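Local structure of histidine kinase (Methanosarcina mazei, 3LI9) at residues E174-V179 with F200-T205; G189-V194 with F261-V266. The protein is a putative membrane-bound sensor histidine kinase, represented here by its extracellular PDC-fold domain, that probably transfers a phosphoryl group from ATP to a protein histidine. All blocks are in the same frame, centred on the assembly; numbering follows the deposited sequence.

Contact 1: E174-V179 with F200-T205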
loop_
_atom_site.group_PDB
_atom_site.type_symbol
_atom_site.label_atom_id
_atom_site.label_comp_id
_atom_site.label_asym_id
_atom_site.label_seq_id
_atom_site.Cartn_x
_atom_site.Cartn_y
_atom_site.Cartn_z
ATOM N N GLU A 174 -8.876 -5.147 0.590
ATOM C CA GLU A 174 -9.706 -6.358 0.519
ATOM C C GLU A 174 -9.718 -7.013 -0.840
ATOM O O GLU A 174 -9.719 -8.252 -0.940
ATOM C CB GLU A 174 -11.160 -5.986 0.886
ATOM C CG GLU A 174 -12.046 -7.202 1.007
ATOM C CD GLU A 174 -13.435 -6.813 1.523
ATOM O OE1 GLU A 174 -13.561 -5.730 2.147
ATOM O OE2 GLU A 174 -14.387 -7.564 1.286
ATOM N N TYR A 175 -9.625 -6.234 -1.913
ATOM C CA TYR A 175 -9.701 -6.778 -3.272
ATOM C C TYR A 175 -8.546 -7.746 -3.534
ATOM O O TYR A 175 -8.669 -8.681 -4.328
ATOM C CB TYR A 175 -9.723 -5.637 -4.319
ATOM C CG TYR A 175 -8.354 -5.134 -4.606
ATOM C CD1 TYR A 175 -7.573 -5.669 -5.691
ATOM C CD2 TYR A 175 -7.805 -4.099 -3.844
ATOM C CE1 TYR A 175 -6.267 -5.205 -5.935
ATOM C CE2 TYR A 175 -6.545 -3.594 -4.115
ATOM C CZ TYR A 175 -5.787 -4.144 -5.158
ATOM O OH TYR A 175 -4.527 -3.682 -5.371
ATOM N N VAL A 176 -7.436 -7.503 -2.858
ATOM C CA VAL A 176 -6.296 -8.418 -3.037
ATOM C C VAL A 176 -6.650 -9.842 -2.638
ATOM O O VAL A 176 -6.317 -10.803 -3.373
ATOM C CB VAL A 176 -5.089 -7.894 -2.314
ATOM C CG1 VAL A 176 -3.892 -8.914 -2.409
ATOM C CG2 VAL A 176 -4.695 -6.539 -2.884
ATOM N N ASP A 177 -7.292 -9.992 -1.483
ATOM C CA ASP A 177 -7.717 -11.301 -1.042
ATOM C C ASP A 177 -8.758 -11.837 -1.997
ATOM O O ASP A 177 -8.707 -12.996 -2.358
ATOM C CB ASP A 177 -8.294 -11.277 0.371
ATOM C CG ASP A 177 -8.491 -12.688 0.942
ATOM O OD1 ASP A 177 -7.589 -13.526 0.852
ATOM O OD2 ASP A 177 -9.595 -13.018 1.440
ATOM N N ASP A 178 -9.737 -11.024 -2.381
ATOM C CA ASP A 178 -10.743 -11.522 -3.351
ATOM C C ASP A 178 -10.146 -12.156 -4.617
ATOM O O ASP A 178 -10.576 -13.237 -5.050
ATOM C CB ASP A 178 -11.763 -10.450 -3.745
ATOM C CG ASP A 178 -12.535 -9.924 -2.527
ATOM O OD1 ASP A 178 -12.559 -10.596 -1.467
ATOM O OD2 ASP A 178 -13.093 -8.808 -2.614
ATOM N N VAL A 179 -9.155 -11.501 -5.206
ATOM C CA VAL A 179 -8.556 -11.912 -6.421
ATOM C C VAL A 179 -7.520 -13.042 -6.169
ATOM O O VAL A 179 -7.615 -14.098 -6.798
ATOM C CB VAL A 179 -7.810 -10.738 -7.117
ATOM C CG1 VAL A 179 -7.082 -11.311 -8.385
ATOM C CG2 VAL A 179 -8.834 -9.628 -7.581
ATOM N N PHE A 200 1.151 -10.993 5.268
ATOM C CA PHE A 200 0.133 -11.451 4.340
ATOM C C PHE A 200 -0.835 -10.380 3.987
ATOM O O PHE A 200 -1.429 -9.753 4.869
ATOM C CB PHE A 200 -0.671 -12.691 4.918
ATOM C CG PHE A 200 0.163 -13.961 4.963
ATOM C CD1 PHE A 200 0.124 -14.847 3.902
ATOM C CD2 PHE A 200 0.919 -14.242 6.093
ATOM C CE1 PHE A 200 0.904 -16.055 3.862
ATOM C CE2 PHE A 200 1.732 -15.449 6.094
ATOM C CZ PHE A 200 1.725 -16.317 4.990
ATOM N N LEU A 201 -1.072 -10.230 2.678
ATOM C CA LEU A 201 -2.153 -9.324 2.253
ATOM C C LEU A 201 -3.415 -10.170 1.879
ATOM O O LEU A 201 -4.487 -9.607 1.573
ATOM C CB LEU A 201 -1.771 -8.578 0.972
ATOM C CG LEU A 201 -0.465 -7.764 1.275
ATOM C CD1 LEU A 201 -0.096 -6.929 0.106
ATOM C CD2 LEU A 201 -0.530 -6.955 2.570
ATOM N N SER A 202 -3.228 -11.506 1.772
ATOM C CA SER A 202 -4.335 -12.411 1.381
ATOM C C SER A 202 -3.944 -13.794 1.882
ATOM O O SER A 202 -2.758 -14.053 2.146
ATOM C CB SER A 202 -4.502 -12.520 -0.147
ATOM O OG SER A 202 -3.350 -13.045 -0.805
ATOM N N HIS A 203 -4.923 -14.684 1.995
ATOM C CA HIS A 203 -4.605 -16.138 2.170
ATOM C C HIS A 203 -5.899 -16.884 1.934
ATOM O O HIS A 203 -6.937 -16.416 2.369
ATOM C CB HIS A 203 -4.079 -16.429 3.566
ATOM C CG HIS A 203 -3.474 -17.809 3.676
ATOM N ND1 HIS A 203 -4.242 -18.938 3.945
ATOM C CD2 HIS A 203 -2.201 -18.243 3.518
ATOM C CE1 HIS A 203 -3.455 -20.002 3.967
ATOM N NE2 HIS A 203 -2.209 -19.607 3.727
ATOM N N PRO A 204 -5.884 -18.024 1.210
ATOM C CA PRO A 204 -7.162 -18.592 0.787
ATOM C C PRO A 204 -7.939 -19.125 2.001
ATOM O O PRO A 204 -9.181 -19.097 1.966
ATOM C CB PRO A 204 -6.733 -19.777 -0.091
ATOM C CG PRO A 204 -5.344 -19.448 -0.586
ATOM C CD PRO A 204 -4.723 -18.701 0.585
ATOM N N THR A 205 -7.257 -19.582 3.046
ATOM C CA THR A 205 -7.975 -20.124 4.241
ATOM C C THR A 205 -7.734 -19.456 5.575
ATOM O O THR A 205 -8.625 -19.434 6.465
ATOM C CB THR A 205 -7.708 -21.667 4.407
ATOM O OG1 THR A 205 -6.314 -21.911 4.381
ATOM C CG2 THR A 205 -8.304 -22.412 3.232
#
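Asp177, on helix 174-180, reaches across to the loop that carries Ser202 and His203, and its carboxylate supplies the one hydrogen bond between the two segments. Its CB starts the contact, 4.0 Å from Ser202 CB. CG stands anti to the backbone N (chi1 -169°), 4.1 Å from Ser202 CB. At the tip, OD1 passes close over that same CB, at 3.4 Å, and accepts the backbone N-H of His203, the OD1 to N distance being 3.1 Å. This bond is moderately bent, 150° at the hydrogen, and the donor comes to the anti side of OD1 from 31° out of the carboxylate plane. OD1 also bonds to Ser181 OG one turn further along the chain, while OD2 forms a salt bridge with Lys207. That lysine bonds to His203 O as well; its charge probably offsets the repulsion expected between Asp177 OD1 and His203 O, which lie 3.3 Å apart without a hydrogen between them. An alanine at Asp177 would probably leave the His203 N-H without this acceptor and Lys207 without its carboxylate, so that the loop would be held less firmly to the helix. Beside this polar grip, Val176 supplies the apolar part: its CG1, anti to the backbone N, meets Leu201 CB at 4.0 Å, the two side chains running obliquely to one another. Both residues also pack on Met193, and Val176 touches Phe29 of the long helix 13-48. The contact thus illustrates a side-chain carboxylate pinning a loop through a backbone N-H, here where a short helix and the segment following strand 190-194 come together in the Cache (PDC) domain.

Contact 2: G189-V194 with F261-V266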
loop_
_atom_site.group_PDB
_atom_site.type_symbol
_atom_site.label_atom_id
_atom_site.label_comp_id
_atom_site.label_asym_id
_atom_site.label_seq_id
_atom_site.Cartn_x
_atom_site.Cartn_y
_atom_site.Cartn_z
ATOM N N GLY A 189 -2.561 -26.199 -6.006
ATOM C CA GLY A 189 -1.672 -25.022 -5.937
ATOM C C GLY A 189 -2.506 -23.774 -5.678
ATOM O O GLY A 189 -3.666 -23.697 -6.087
ATOM N N TYR A 190 -1.914 -22.781 -5.029
ATOM C CA TYR A 190 -2.704 -21.559 -4.712
ATOM C C TYR A 190 -1.711 -20.407 -4.660
ATOM O O TYR A 190 -0.535 -20.566 -5.003
ATOM C CB TYR A 190 -3.394 -21.725 -3.363
ATOM C CG TYR A 190 -2.453 -21.953 -2.171
ATOM C CD1 TYR A 190 -2.038 -20.899 -1.342
ATOM C CD2 TYR A 190 -1.989 -23.276 -1.824
ATOM C CE1 TYR A 190 -1.205 -21.104 -0.245
ATOM C CE2 TYR A 190 -1.130 -23.473 -0.721
ATOM C CZ TYR A 190 -0.764 -22.393 0.051
ATOM O OH TYR A 190 0.058 -22.575 1.123
ATOM N N ALA A 191 -2.197 -19.214 -4.268
ATOM C CA ALA A 191 -1.342 -18.032 -4.406
ATOM C C ALA A 191 -1.721 -17.118 -3.264
ATOM O O ALA A 191 -2.853 -17.191 -2.733
ATOM C CB ALA A 191 -1.718 -17.302 -5.709
ATOM N N PHE A 192 -0.797 -16.250 -2.885
ATOM C CA PHE A 192 -1.153 -15.144 -1.935
ATOM C C PHE A 192 -0.174 -13.971 -2.154
ATOM O O PHE A 192 0.835 -14.122 -2.806
ATOM C CB PHE A 192 -1.095 -15.614 -0.448
ATOM C CG PHE A 192 0.227 -16.164 -0.033
ATOM C CD1 PHE A 192 1.270 -15.325 0.415
ATOM C CD2 PHE A 192 0.415 -17.521 -0.035
ATOM C CE1 PHE A 192 2.555 -15.896 0.831
ATOM C CE2 PHE A 192 1.657 -18.064 0.384
ATOM C CZ PHE A 192 2.692 -17.274 0.796
HETATM N N MSE A 193 -0.499 -12.790 -1.653
HETATM C CA MSE A 193 0.398 -11.651 -1.801
HETATM C C MSE A 193 0.920 -11.286 -0.435
HETATM O O MSE A 193 0.213 -11.462 0.568
HETATM C CB MSE A 193 -0.350 -10.417 -2.380
HETATM C CG MSE A 193 -0.620 -10.598 -3.772
HETATM SE SE MSE A 193 0.727 -9.441 -4.751
HETATM C CE MSE A 193 -0.430 -8.059 -4.373
ATOM N N VAL A 194 2.149 -10.768 -0.383
ATOM C CA VAL A 194 2.708 -10.231 0.862
ATOM C C VAL A 194 3.242 -8.824 0.669
ATOM O O VAL A 194 3.560 -8.430 -0.477
ATOM C CB VAL A 194 3.827 -11.135 1.503
ATOM C CG1 VAL A 194 3.237 -12.574 1.814
ATOM C CG2 VAL A 194 5.024 -11.271 0.564
ATOM N N PHE A 261 6.411 -5.224 -2.919
ATOM C CA PHE A 261 5.583 -6.270 -2.362
ATOM C C PHE A 261 5.923 -7.547 -3.136
ATOM O O PHE A 261 6.822 -7.527 -3.982
ATOM C CB PHE A 261 4.093 -5.910 -2.571
ATOM C CG PHE A 261 3.590 -4.857 -1.564
ATOM C CD1 PHE A 261 4.500 -4.000 -0.931
ATOM C CD2 PHE A 261 2.246 -4.643 -1.383
ATOM C CE1 PHE A 261 4.083 -2.970 0.013
ATOM C CE2 PHE A 261 1.770 -3.599 -0.474
ATOM C CZ PHE A 261 2.695 -2.795 0.223
ATOM N N SER A 262 5.269 -8.690 -2.863
ATOM C CA SER A 262 5.611 -9.865 -3.605
ATOM C C SER A 262 4.377 -10.706 -3.886
ATOM O O SER A 262 3.553 -10.830 -2.945
ATOM C CB SER A 262 6.691 -10.728 -2.836
ATOM O OG SER A 262 7.167 -11.793 -3.686
ATOM N N PHE A 263 4.299 -11.321 -5.074
ATOM C CA PHE A 263 3.237 -12.258 -5.347
ATOM C C PHE A 263 3.851 -13.669 -5.221
ATOM O O PHE A 263 4.920 -13.922 -5.786
ATOM C CB PHE A 263 2.678 -12.043 -6.807
ATOM C CG PHE A 263 1.603 -13.058 -7.152
ATOM C CD1 PHE A 263 0.276 -12.804 -6.847
ATOM C CD2 PHE A 263 1.961 -14.273 -7.744
ATOM C CE1 PHE A 263 -0.718 -13.769 -7.170
ATOM C CE2 PHE A 263 0.952 -15.240 -8.075
ATOM C CZ PHE A 263 -0.362 -14.950 -7.788
ATOM N N VAL A 264 3.173 -14.543 -4.468
ATOM C CA VAL A 264 3.729 -15.875 -4.166
ATOM C C VAL A 264 2.794 -16.956 -4.684
ATOM O O VAL A 264 1.566 -16.954 -4.434
ATOM C CB VAL A 264 3.947 -16.046 -2.638
ATOM C CG1 VAL A 264 4.651 -17.391 -2.355
ATOM C CG2 VAL A 264 4.754 -14.922 -2.082
ATOM N N LEU A 265 3.340 -17.889 -5.446
ATOM C CA LEU A 265 2.571 -19.042 -5.865
ATOM C C LEU A 265 3.124 -20.256 -5.111
ATOM O O LEU A 265 4.374 -20.431 -5.034
ATOM C CB LEU A 265 2.822 -19.367 -7.349
ATOM C CG LEU A 265 2.028 -18.831 -8.484
ATOM C CD1 LEU A 265 2.558 -19.483 -9.798
ATOM C CD2 LEU A 265 0.526 -19.013 -8.295
ATOM N N VAL A 266 2.221 -21.064 -4.561
ATOM C CA VAL A 266 2.665 -22.222 -3.769
ATOM C C VAL A 266 2.194 -23.472 -4.544
ATOM O O VAL A 266 1.013 -23.625 -4.823
ATOM C CB VAL A 266 2.061 -22.228 -2.350
ATOM C CG1 VAL A 266 2.422 -23.508 -1.585
ATOM C CG2 VAL A 266 2.523 -20.997 -1.541
#
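Phe192 and Val264 form the middle rung of an antiparallel ladder and show how one strand pair can pack its two faces differently. CG of Phe192 sits between the backbone N and the carbonyl carbon (chi1 57°), a placing that leaves the ring side by side with the Val264 side chain, whose CB is over one ring face, 4.0 Å from the centroid, in a CH-pi contact. Val266 CG2 closes in on Phe192 CE2 at 3.6 Å. Six backbone bonds hold the ladder, paired at Tyr190-Val266, Phe192-Val264 and Val194-Ser262; the Val266 N to Tyr190 O bond, at 2.8 Å, is almost straight at its hydrogen (177°). The two strands are neighbours in a four-stranded antiparallel sheet of the Cache domain, with 190-194 at one edge within the chain and 248-256 on the far side of 261-268. On the opposite face, which packs against helix 13-48, the non-hydrogen-bonded pairs place Ala191, Met193, Phe263 and Leu265. Ala191 CB approaches Phe263 CZ to 3.4 Å, a tight fit. Met193, a selenomethionine, brings SE in plane at the edge of the Phe263 ring, 5.3 Å from its centroid, a Met-aromatic contact; the same SE touches Phe263 CB at 3.8 Å. Around Phe192 and Val264 every residue is buried, whereas Tyr190, at the far end of the ladder, is partly exposed: Val266 CB covers one face of its ring, 3.9 Å from the centroid, and Pro204 of the following loop also touches this tyrosine.

How the contacts relate
Both contacts lie in the same Cache domain and are largely buried, with Asp177 in contact 1 and Tyr190 in contact 2 the touching residues that are partly exposed. Contact 2 rests on repeated backbone bonds and apolar side chains on two faces. Contact 1 joins a helix to an irregular loop, where a single side-chain to backbone bond replaces the ladder, with a lysine partner and a smaller apolar patch; 196 Å² is buried against 625 Å². Strand 190-194 lies between loop 200-205 and strand 261-266: Leu201 N and Ser202 OG bond respectively to Met193 O and Met193 N, so the loop runs along the strand's outer edge, while 261-266 holds its other side.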